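Local coordinates for G protein alpha subunit (Entamoeba histolytica, PDB 4FID) that binds guanine nucleotides as the alpha subunit of a heterotrimeric G protein and probably relays signals from membrane receptors by switching between GDP- and GTP-bound states, at residues E15-F29 and I142-F156. Sequence-based numbering, arbitrary orientation.
Sequences ESGKSTIAKQLKILF and IHNRTKTTGIHEYDF. With GDP (guanosine-5'-diphosphate), chain C.
The Tyr-154 ring lies against the helix 18-28, with Lys-26 CG over one face, offset toward the rim, and the carbonyl oxygen of Ala-22 at its edge. Two residues on along the strand, the rings of Phe-156 and Phe-29 are nearly parallel, planes at 29°, but slid so far apart that they barely overlap; the two side chains meet mainly through their CB atoms, 3.5 Å apart. Leu-25 CD2 sits at the edge of the Phe-29 ring, in its plane, and Leu-28 CB over one face. This is the Ras-like domain of a G-alpha subunit: the helix that follows the P-loop packs beside edge strand 152-157, while the chain leading into that strand, the first switch region of this family, passes over the GDP.

Both segments hold the nucleotide. From the P-loop, Glu-15 N reaches GDP O2B at 3.1 Å, and Thr-20 OG1 meets GDP O1A at 2.9 Å. From across, Arg-145 NE donates to GDP O3' at 3.2 Å. The arginine chain, bent at chi2 and chi3, starts away from the P-loop and turns back to it, so that NH1 forms a salt bridge and weak hydrogen bond with Glu-15 OE1, the carboxylate and guanidinium planes 52° apart. Ribose and phosphates lie between the two segments. Residues 146-149 are poorly ordered, so the approach of Thr-148 CG2, a predicted magnesium ligand like Ser-19, to Ser-19 OG is only approximate.

One residue on from Ser-19, Thr-20 CG2 meets Ile-142 CG2; a turn further, extended Lys-23 sends NZ weakly to the equally uncertain Thr-146 OG1. Ala-22 O takes two donors from opposite faces of its carbonyl plane: Lys-26 N, and Tyr-154 OH at 2.7 Å, standing almost directly above that plane.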
ATOM      1  N   GLU A  15      -5.777   1.635   1.808  1.00 76.11           N
ATOM      2  CA  GLU A  15      -4.756   0.669   2.201  1.00 76.71           C
ATOM      3  C   GLU A  15      -4.508  -0.331   1.096  1.00 62.30           C
ATOM      4  O   GLU A  15      -4.216  -1.491   1.349  1.00 68.25           O
ATOM      5  CB  GLU A  15      -5.137  -0.053   3.496  1.00 88.55           C
ATOM      6  CG  GLU A  15      -4.565   0.583   4.754  1.00 97.26           C
ATOM      7  CD  GLU A  15      -5.485   0.411   5.939  1.00111.55           C
ATOM      8  OE1 GLU A  15      -4.990   0.138   7.059  1.00120.01           O
ATOM      9  OE2 GLU A  15      -6.711   0.545   5.739  1.00114.23           O
ATOM     10  N   SER A  16      -4.644   0.134  -0.134  1.00 43.37           N
ATOM     11  CA  SER A  16      -4.276  -0.652  -1.282  1.00 40.04           C
ATOM     12  C   SER A  16      -2.800  -0.424  -1.596  1.00 40.46           C
ATOM     13  O   SER A  16      -2.190  -1.160  -2.368  1.00 35.85           O
ATOM     14  CB  SER A  16      -5.117  -0.213  -2.462  1.00 41.50           C
ATOM     15  OG  SER A  16      -5.129   1.195  -2.531  1.00 46.79           O
ATOM     16  N   GLY A  17      -2.233   0.606  -0.979  1.00 29.78           N
ATOM     17  CA  GLY A  17      -0.875   1.028  -1.251  1.00 21.67           C
ATOM     18  C   GLY A  17      -0.740   1.927  -2.474  1.00 27.19           C
ATOM     19  O   GLY A  17       0.361   2.097  -2.992  1.00 32.47           O
ATOM     20  N   LYS A  18      -1.833   2.526  -2.944  1.00 26.47           N
ATOM     21  CA  LYS A  18      -1.741   3.344  -4.161  1.00 23.74           C
ATOM     22  C   LYS A  18      -0.935   4.617  -3.932  1.00 31.23           C
ATOM     23  O   LYS A  18      -0.270   5.128  -4.849  1.00 35.77           O
ATOM     24  CB  LYS A  18      -3.129   3.633  -4.744  1.00 21.19           C
ATOM     25  CG  LYS A  18      -3.646   5.032  -4.587  1.00 25.52           C
ATOM     26  CD  LYS A  18      -5.137   5.102  -5.003  1.00 33.98           C
ATOM     27  CE  LYS A  18      -5.987   5.790  -3.939  1.00 35.11           C
ATOM     28  NZ  LYS A  18      -5.178   6.804  -3.174  1.00 43.72           N
ATOM     29  N   SER A  19      -0.971   5.113  -2.699  1.00 36.63           N
ATOM     30  CA  SER A  19      -0.195   6.301  -2.322  1.00 40.72           C
ATOM     31  C   SER A  19       1.300   5.971  -2.262  1.00 34.24           C
ATOM     32  O   SER A  19       2.143   6.792  -2.597  1.00 33.67           O
ATOM     33  CB  SER A  19      -0.715   6.890  -1.003  1.00 48.61           C
ATOM     34  OG  SER A  19       0.331   7.118  -0.074  1.00 55.30           O
ATOM     35  N   THR A  20       1.623   4.745  -1.871  1.00 30.35           N
ATOM     36  CA  THR A  20       3.004   4.295  -1.898  1.00 25.11           C
ATOM     37  C   THR A  20       3.524   4.170  -3.331  1.00 31.18           C
ATOM     38  O   THR A  20       4.672   4.489  -3.629  1.00 28.77           O
ATOM     39  CB  THR A  20       3.138   2.942  -1.243  1.00 20.33           C
ATOM     40  OG1 THR A  20       2.629   3.008   0.100  1.00 23.81           O
ATOM     41  CG2 THR A  20       4.619   2.517  -1.253  1.00 14.33           C
ATOM     42  N   ILE A  21       2.670   3.701  -4.229  1.00 32.07           N
ATOM     43  CA  ILE A  21       3.055   3.662  -5.625  1.00 36.89           C
ATOM     44  C   ILE A  21       3.392   5.074  -6.142  1.00 37.17           C
ATOM     45  O   ILE A  21       4.359   5.254  -6.870  1.00 40.32           O
ATOM     46  CB  ILE A  21       1.927   3.076  -6.473  1.00 37.03           C
ATOM     47  CG1 ILE A  21       1.555   1.673  -5.977  1.00 34.76           C
ATOM     48  CG2 ILE A  21       2.306   3.114  -7.949  1.00 30.11           C
ATOM     49  CD1 ILE A  21       2.583   0.631  -6.288  1.00 36.97           C
ATOM     50  N   ALA A  22       2.578   6.062  -5.774  1.00 31.06           N
ATOM     51  CA  ALA A  22       2.762   7.432  -6.243  1.00 35.61           C
ATOM     52  C   ALA A  22       4.051   8.083  -5.726  1.00 36.40           C
ATOM     53  O   ALA A  22       4.726   8.813  -6.458  1.00 35.52           O
ATOM     54  CB  ALA A  22       1.555   8.279  -5.878  1.00 37.09           C
ATOM     55  N   LYS A  23       4.385   7.840  -4.467  1.00 37.64           N
ATOM     56  CA  LYS A  23       5.651   8.328  -3.930  1.00 43.47           C
ATOM     57  C   LYS A  23       6.821   7.624  -4.619  1.00 39.80           C
ATOM     58  O   LYS A  23       7.858   8.217  -4.895  1.00 43.33           O
ATOM     59  CB  LYS A  23       5.721   8.104  -2.419  1.00 45.18           C
ATOM     60  CG  LYS A  23       5.030   9.169  -1.610  1.00 43.66           C
ATOM     61  CD  LYS A  23       4.883   8.739  -0.175  1.00 44.60           C
ATOM     62  CE  LYS A  23       3.913   9.651   0.564  1.00 55.07           C
ATOM     63  NZ  LYS A  23       3.205   8.916   1.654  1.00 59.43           N
ATOM     64  N   GLN A  24       6.628   6.353  -4.910  1.00 32.70           N
ATOM     65  CA  GLN A  24       7.665   5.553  -5.522  1.00 38.64           C
ATOM     66  C   GLN A  24       8.012   6.055  -6.918  1.00 42.77           C
ATOM     67  O   GLN A  24       9.168   6.006  -7.331  1.00 47.81           O
ATOM     68  CB  GLN A  24       7.228   4.088  -5.568  1.00 37.39           C
ATOM     69  CG  GLN A  24       8.356   3.127  -5.781  1.00 40.43           C
ATOM     70  CD  GLN A  24       9.317   3.076  -4.614  1.00 40.45           C
ATOM     71  OE1 GLN A  24       9.136   2.294  -3.676  1.00 36.36           O
ATOM     72  NE2 GLN A  24      10.365   3.898  -4.675  1.00 43.20           N
ATOM     73  N   LEU A  25       7.011   6.546  -7.643  1.00 42.37           N
ATOM     74  CA  LEU A  25       7.227   7.035  -9.006  1.00 40.20           C
ATOM     75  C   LEU A  25       7.838   8.417  -8.966  1.00 41.71           C
ATOM     76  O   LEU A  25       8.612   8.779  -9.857  1.00 42.76           O
ATOM     77  CB  LEU A  25       5.915   7.073  -9.800  1.00 40.23           C
ATOM     78  CG  LEU A  25       5.271   5.719 -10.114  1.00 37.32           C
ATOM     79  CD1 LEU A  25       3.861   5.900 -10.647  1.00 36.66           C
ATOM     80  CD2 LEU A  25       6.135   4.944 -11.092  1.00 33.69           C
ATOM     81  N   LYS A  26       7.484   9.201  -7.947  1.00 39.39           N
ATOM     82  CA  LYS A  26       8.148  10.489  -7.774  1.00 44.01           C
ATOM     83  C   LYS A  26       9.627  10.268  -7.450  1.00 44.63           C
ATOM     84  O   LYS A  26      10.473  11.008  -7.958  1.00 43.50           O
ATOM     85  CB  LYS A  26       7.483  11.371  -6.711  1.00 44.24           C
ATOM     86  CG  LYS A  26       7.661  12.860  -6.979  1.00 50.17           C
ATOM     87  CD  LYS A  26       7.294  13.735  -5.774  1.00 55.51           C
ATOM     88  CE  LYS A  26       7.527  15.231  -6.080  1.00 57.33           C
ATOM     89  NZ  LYS A  26       7.490  16.135  -4.895  1.00 51.08           N
ATOM     90  N   ILE A  27       9.938   9.259  -6.627  1.00 36.52           N
ATOM     91  CA  ILE A  27      11.338   8.959  -6.322  1.00 40.93           C
ATOM     92  C   ILE A  27      12.073   8.498  -7.585  1.00 43.29           C
ATOM     93  O   ILE A  27      13.178   8.948  -7.870  1.00 40.47           O
ATOM     94  CB  ILE A  27      11.558   7.857  -5.231  1.00 34.02           C
ATOM     95  CG1 ILE A  27      10.938   8.209  -3.873  1.00 30.07           C
ATOM     96  CG2 ILE A  27      13.030   7.651  -5.035  1.00 30.77           C
ATOM     97  CD1 ILE A  27      11.282   9.567  -3.430  1.00 43.39           C
ATOM     98  N   LEU A  28      11.447   7.595  -8.338  1.00 44.32           N
ATOM     99  CA  LEU A  28      12.107   6.952  -9.475  1.00 40.66           C
ATOM    100  C   LEU A  28      12.216   7.835 -10.702  1.00 44.43           C
ATOM    101  O   LEU A  28      13.176   7.733 -11.452  1.00 47.43           O
ATOM    102  CB  LEU A  28      11.375   5.666  -9.871  1.00 35.08           C
ATOM    103  CG  LEU A  28      11.373   4.535  -8.845  1.00 34.28           C
ATOM    104  CD1 LEU A  28      10.372   3.432  -9.220  1.00 32.57           C
ATOM    105  CD2 LEU A  28      12.771   3.988  -8.707  1.00 29.22           C
ATOM    106  N   PHE A  29      11.222   8.683 -10.930  1.00 45.62           N
ATOM    107  CA  PHE A  29      11.191   9.441 -12.168  1.00 49.23           C
ATOM    108  C   PHE A  29      11.023  10.938 -11.942  1.00 58.83           C
ATOM    109  O   PHE A  29      11.437  11.735 -12.778  1.00 65.61           O
ATOM    110  CB  PHE A  29      10.092   8.918 -13.094  1.00 49.82           C
ATOM    111  CG  PHE A  29      10.193   7.437 -13.411  1.00 48.88           C
ATOM    112  CD1 PHE A  29      11.185   6.956 -14.253  1.00 47.56           C
ATOM    113  CD2 PHE A  29       9.266   6.538 -12.903  1.00 42.36           C
ATOM    114  CE1 PHE A  29      11.263   5.603 -14.560  1.00 44.77           C
ATOM    115  CE2 PHE A  29       9.337   5.200 -13.208  1.00 42.28           C
ATOM    116  CZ  PHE A  29      10.342   4.726 -14.037  1.00 43.80           C
ATOM    117  N   ILE A 142       8.408   5.946   2.116  1.00 29.94           N
ATOM    118  CA  ILE A 142       7.829   4.820   1.397  1.00 27.89           C
ATOM    119  C   ILE A 142       7.099   3.897   2.361  1.00 38.89           C
ATOM    120  O   ILE A 142       5.990   3.433   2.075  1.00 41.62           O
ATOM    121  CB  ILE A 142       8.905   3.974   0.663  1.00 43.49           C
ATOM    122  CG1 ILE A 142       9.482   4.729  -0.546  1.00 33.37           C
ATOM    123  CG2 ILE A 142       8.344   2.568   0.284  1.00 13.84           C
ATOM    124  CD1 ILE A 142       8.444   5.141  -1.530  1.00 33.65           C
ATOM    125  N   HIS A 143       7.717   3.646   3.514  1.00 39.49           N
ATOM    126  CA  HIS A 143       7.197   2.645   4.446  1.00 36.37           C
ATOM    127  C   HIS A 143       6.209   3.183   5.458  1.00 34.16           C
ATOM    128  O   HIS A 143       5.487   2.417   6.098  1.00 33.42           O
ATOM    129  CB  HIS A 143       8.333   1.957   5.195  1.00 31.61           C
ATOM    130  CG  HIS A 143       9.096   0.993   4.360  1.00 26.53           C
ATOM    131  ND1 HIS A 143      10.181   1.369   3.593  1.00 31.96           N
ATOM    132  CD2 HIS A 143       8.940  -0.336   4.171  1.00 24.62           C
ATOM    133  CE1 HIS A 143      10.658   0.308   2.963  1.00 25.66           C
ATOM    134  NE2 HIS A 143       9.925  -0.738   3.299  1.00 28.40           N
ATOM    135  N   ASN A 144       6.176   4.489   5.632  1.00 37.69           N
ATOM    136  CA  ASN A 144       5.305   5.020   6.661  1.00 43.67           C
ATOM    137  C   ASN A 144       3.871   5.164   6.205  1.00 51.94           C
ATOM    138  O   ASN A 144       3.591   5.464   5.050  1.00 46.79           O
ATOM    139  CB  ASN A 144       5.807   6.336   7.213  1.00 48.34           C
ATOM    140  CG  ASN A 144       5.129   6.693   8.509  1.00 56.93           C
ATOM    141  OD1 ASN A 144       5.133   5.888   9.440  1.00 58.94           O
ATOM    142  ND2 ASN A 144       4.527   7.896   8.583  1.00 55.73           N
ATOM    143  N   ARG A 145       2.957   4.952   7.139  1.00 68.07           N
ATOM    144  CA  ARG A 145       1.545   5.108   6.861  1.00 79.61           C
ATOM    145  C   ARG A 145       1.132   6.581   6.900  1.00 82.31           C
ATOM    146  O   ARG A 145       1.345   7.266   7.904  1.00 80.52           O
ATOM    147  CB  ARG A 145       0.744   4.273   7.862  1.00 85.77           C
ATOM    148  CG  ARG A 145       1.332   2.875   8.054  1.00 92.05           C
ATOM    149  CD  ARG A 145       0.256   1.822   8.273  1.00 95.78           C
ATOM    150  NE  ARG A 145      -0.036   1.019   7.084  1.00 96.28           N
ATOM    151  CZ  ARG A 145      -1.078   0.196   6.983  1.00 96.40           C
ATOM    152  NH1 ARG A 145      -1.927   0.074   7.997  1.00 98.52           N
ATOM    153  NH2 ARG A 145      -1.283  -0.497   5.868  1.00 94.32           N
ATOM    154  N   THR A 146       0.574   7.076   5.796  1.00 87.63           N
ATOM    155  CA  THR A 146      -0.074   8.391   5.799  1.00100.47           C
ATOM    156  C   THR A 146      -1.453   8.323   5.156  1.00104.93           C
ATOM    157  O   THR A 146      -1.702   7.481   4.293  1.00105.68           O
ATOM    158  CB  THR A 146       0.752   9.487   5.074  1.00 99.16           C
ATOM    159  OG1 THR A 146       1.140   9.020   3.777  1.00102.97           O
ATOM    160  CG2 THR A 146       1.982   9.863   5.876  1.00 96.99           C
ATOM    161  N   LYS A 147      -2.340   9.216   5.590  1.00107.70           N
ATOM    162  CA  LYS A 147      -3.663   9.347   4.992  1.00107.60           C
ATOM    163  C   LYS A 147      -3.658  10.428   3.921  1.00107.54           C
ATOM    164  O   LYS A 147      -3.641  11.614   4.243  1.00109.18           O
ATOM    165  CB  LYS A 147      -4.687   9.732   6.056  1.00110.11           C
ATOM    166  CG  LYS A 147      -4.858   8.724   7.167  1.00111.98           C
ATOM    167  CD  LYS A 147      -5.792   9.272   8.233  1.00117.36           C
ATOM    168  CE  LYS A 147      -5.897   8.334   9.422  1.00118.13           C
ATOM    169  NZ  LYS A 147      -6.632   8.968  10.550  1.00119.94           N
ATOM    170  N   THR A 148      -3.674  10.037   2.650  1.00104.73           N
ATOM    171  CA  THR A 148      -3.753  11.039   1.592  1.00104.65           C
ATOM    172  C   THR A 148      -5.210  11.386   1.280  1.00100.25           C
ATOM    173  O   THR A 148      -5.836  10.763   0.421  1.00 91.99           O
ATOM    174  CB  THR A 148      -2.966  10.641   0.295  1.00104.57           C
ATOM    175  OG1 THR A 148      -3.708   9.691  -0.480  1.00101.28           O
ATOM    176  CG2 THR A 148      -1.586  10.079   0.640  1.00102.14           C
ATOM    177  N   THR A 149      -5.756  12.359   2.009  1.00102.75           N
ATOM    178  CA  THR A 149      -7.052  12.915   1.643  1.00101.02           C
ATOM    179  C   THR A 149      -6.816  13.476   0.258  1.00 93.41           C
ATOM    180  O   THR A 149      -5.831  14.177   0.018  1.00 91.05           O
ATOM    181  CB  THR A 149      -7.559  13.981   2.627  1.00106.62           C
ATOM    182  OG1 THR A 149      -6.678  15.112   2.617  1.00109.24           O
ATOM    183  CG2 THR A 149      -7.643  13.397   4.036  1.00106.67           C
ATOM    184  N   GLY A 150      -7.722  13.151  -0.650  1.00 89.73           N
ATOM    185  CA  GLY A 150      -7.296  12.837  -1.996  1.00 85.42           C
ATOM    186  C   GLY A 150      -7.399  13.760  -3.178  1.00 78.38           C
ATOM    187  O   GLY A 150      -8.439  13.850  -3.825  1.00 83.69           O
ATOM    188  N   ILE A 151      -6.292  14.414  -3.487  1.00 66.43           N
ATOM    189  CA  ILE A 151      -6.059  14.844  -4.854  1.00 60.01           C
ATOM    190  C   ILE A 151      -4.623  15.318  -5.021  1.00 52.70           C
ATOM    191  O   ILE A 151      -4.280  16.439  -4.688  1.00 56.31           O
ATOM    192  CB  ILE A 151      -7.108  15.861  -5.365  1.00 68.75           C
ATOM    193  CG1 ILE A 151      -7.133  15.843  -6.889  1.00 69.66           C
ATOM    194  CG2 ILE A 151      -6.871  17.269  -4.804  1.00 76.87           C
ATOM    195  CD1 ILE A 151      -7.408  14.481  -7.445  1.00 68.93           C
ATOM    196  N   HIS A 152      -3.776  14.432  -5.521  1.00 49.90           N
ATOM    197  CA  HIS A 152      -2.364  14.742  -5.687  1.00 54.70           C
ATOM    198  C   HIS A 152      -1.971  14.624  -7.145  1.00 52.30           C
ATOM    199  O   HIS A 152      -2.236  13.606  -7.785  1.00 52.78           O
ATOM    200  CB  HIS A 152      -1.507  13.789  -4.856  1.00 64.26           C
ATOM    201  CG  HIS A 152      -1.721  13.910  -3.380  1.00 73.59           C
ATOM    202  ND1 HIS A 152      -0.880  14.636  -2.564  1.00 79.68           N
ATOM    203  CD2 HIS A 152      -2.676  13.395  -2.571  1.00 77.55           C
ATOM    204  CE1 HIS A 152      -1.308  14.563  -1.317  1.00 82.54           C
ATOM    205  NE2 HIS A 152      -2.397  13.817  -1.293  1.00 81.14           N
ATOM    206  N   GLU A 153      -1.340  15.666  -7.669  1.00 55.02           N
ATOM    207  CA  GLU A 153      -0.871  15.666  -9.046  1.00 48.92           C
ATOM    208  C   GLU A 153       0.633  15.759  -9.047  1.00 54.88           C
ATOM    209  O   GLU A 153       1.217  16.347  -8.141  1.00 60.56           O
ATOM    210  CB  GLU A 153      -1.452  16.860  -9.815  1.00 44.99           C
ATOM    211  CG  GLU A 153      -2.974  16.862  -9.893  1.00 49.69           C
ATOM    212  CD  GLU A 153      -3.536  17.862 -10.905  1.00 56.17           C
ATOM    213  OE1 GLU A 153      -4.029  18.922 -10.478  1.00 63.41           O
ATOM    214  OE2 GLU A 153      -3.511  17.582 -12.124  1.00 53.60           O
ATOM    215  N   TYR A 154       1.262  15.151 -10.042  1.00 56.03           N
ATOM    216  CA  TYR A 154       2.616  15.552 -10.423  1.00 64.57           C
ATOM    217  C   TYR A 154       3.102  14.976 -11.736  1.00 61.90           C
ATOM    218  O   TYR A 154       2.472  14.101 -12.327  1.00 55.53           O
ATOM    219  CB  TYR A 154       3.670  15.363  -9.325  1.00 74.15           C
ATOM    220  CG  TYR A 154       3.513  14.159  -8.432  1.00 86.29           C
ATOM    221  CD1 TYR A 154       3.877  12.889  -8.860  1.00 87.59           C
ATOM    222  CD2 TYR A 154       3.055  14.307  -7.125  1.00 93.24           C
ATOM    223  CE1 TYR A 154       3.755  11.799  -8.019  1.00 90.57           C
ATOM    224  CE2 TYR A 154       2.928  13.230  -6.282  1.00 93.21           C
ATOM    225  CZ  TYR A 154       3.276  11.985  -6.728  1.00 95.21           C
ATOM    226  OH  TYR A 154       3.137  10.928  -5.864  1.00100.63           O
ATOM    227  N   ASP A 155       4.229  15.510 -12.189  1.00 65.87           N
ATOM    228  CA  ASP A 155       4.814  15.114 -13.451  1.00 62.67           C
ATOM    229  C   ASP A 155       6.121  14.385 -13.208  1.00 60.62           C
ATOM    230  O   ASP A 155       6.867  14.721 -12.289  1.00 54.62           O
ATOM    231  CB  ASP A 155       5.057  16.348 -14.318  1.00 62.07           C
ATOM    232  CG  ASP A 155       3.829  17.215 -14.437  1.00 66.47           C
ATOM    233  OD1 ASP A 155       2.900  16.865 -15.204  1.00 69.15           O
ATOM    234  OD2 ASP A 155       3.778  18.239 -13.740  1.00 70.11           O
ATOM    235  N   PHE A 156       6.364  13.364 -14.021  1.00 62.46           N
ATOM    236  CA  PHE A 156       7.678  12.753 -14.126  1.00 65.64           C
ATOM    237  C   PHE A 156       8.020  12.542 -15.605  1.00 69.94           C
ATOM    238  O   PHE A 156       7.265  12.951 -16.492  1.00 64.43           O
ATOM    239  CB  PHE A 156       7.753  11.447 -13.329  1.00 59.83           C
ATOM    240  CG  PHE A 156       6.580  10.540 -13.531  1.00 59.68           C
ATOM    241  CD1 PHE A 156       5.385  10.774 -12.877  1.00 61.88           C
ATOM    242  CD2 PHE A 156       6.674   9.438 -14.364  1.00 59.99           C
ATOM    243  CE1 PHE A 156       4.296   9.930 -13.069  1.00 59.09           C
ATOM    244  CE2 PHE A 156       5.591   8.589 -14.554  1.00 53.43           C
ATOM    245  CZ  PHE A 156       4.403   8.836 -13.907  1.00 49.90           C
TER
HETATM  246  PB  GDP C 401      -3.600   4.683   0.164  1.00 69.21           P
HETATM  247  O1B GDP C 401      -3.178   6.087   0.516  1.00 71.41           O
HETATM  248  O2B GDP C 401      -4.974   4.422   0.736  1.00 70.95           O
HETATM  249  O3B GDP C 401      -3.645   4.589  -1.341  1.00 69.23           O
HETATM  250  O3A GDP C 401      -2.583   3.560   0.759  1.00 69.85           O
HETATM  251  PA  GDP C 401      -1.091   3.872   1.334  1.00 98.76           P
HETATM  252  O1A GDP C 401      -0.100   4.105   0.212  1.00 84.66           O
HETATM  253  O2A GDP C 401      -1.099   5.056   2.285  1.00103.93           O
HETATM  254  O5' GDP C 401      -0.716   2.537   2.171  1.00 81.22           O
HETATM  255  C5' GDP C 401      -0.391   2.629   3.561  1.00 81.05           C
HETATM  256  C4' GDP C 401       0.636   1.576   4.003  1.00 79.49           C
HETATM  257  O4' GDP C 401       0.699   0.457   3.107  1.00 74.85           O
HETATM  258  C3' GDP C 401       2.051   2.144   4.117  1.00 74.05           C
HETATM  259  O3' GDP C 401       2.560   1.914   5.446  1.00 69.13           O
HETATM  260  C2' GDP C 401       2.860   1.398   3.065  1.00 66.45           C
HETATM  261  O2' GDP C 401       4.224   1.209   3.481  1.00 55.38           O
HETATM  262  C1' GDP C 401       2.068   0.097   2.896  1.00 67.15           C
HETATM  263  N9  GDP C 401       2.286  -0.557   1.572  1.00 59.96           N
HETATM  264  C8  GDP C 401       1.863  -0.146   0.356  1.00 48.31           C
HETATM  265  N7  GDP C 401       2.254  -1.012  -0.620  1.00 41.40           N
HETATM  266  C5  GDP C 401       2.941  -2.006  -0.029  1.00 49.83           C
HETATM  267  C6  GDP C 401       3.643  -3.244  -0.457  1.00 54.30           C
HETATM  268  O6  GDP C 401       3.682  -3.582  -1.654  1.00 52.59           O
HETATM  269  N1  GDP C 401       4.244  -3.993   0.473  1.00 61.17           N
HETATM  270  C2  GDP C 401       4.215  -3.667   1.781  1.00 63.65           C
HETATM  271  N2  GDP C 401       4.833  -4.482   2.665  1.00 66.45           N
HETATM  272  N3  GDP C 401       3.594  -2.556   2.252  1.00 60.44           N
HETATM  273  C4  GDP C 401       2.954  -1.705   1.412  1.00 58.43           C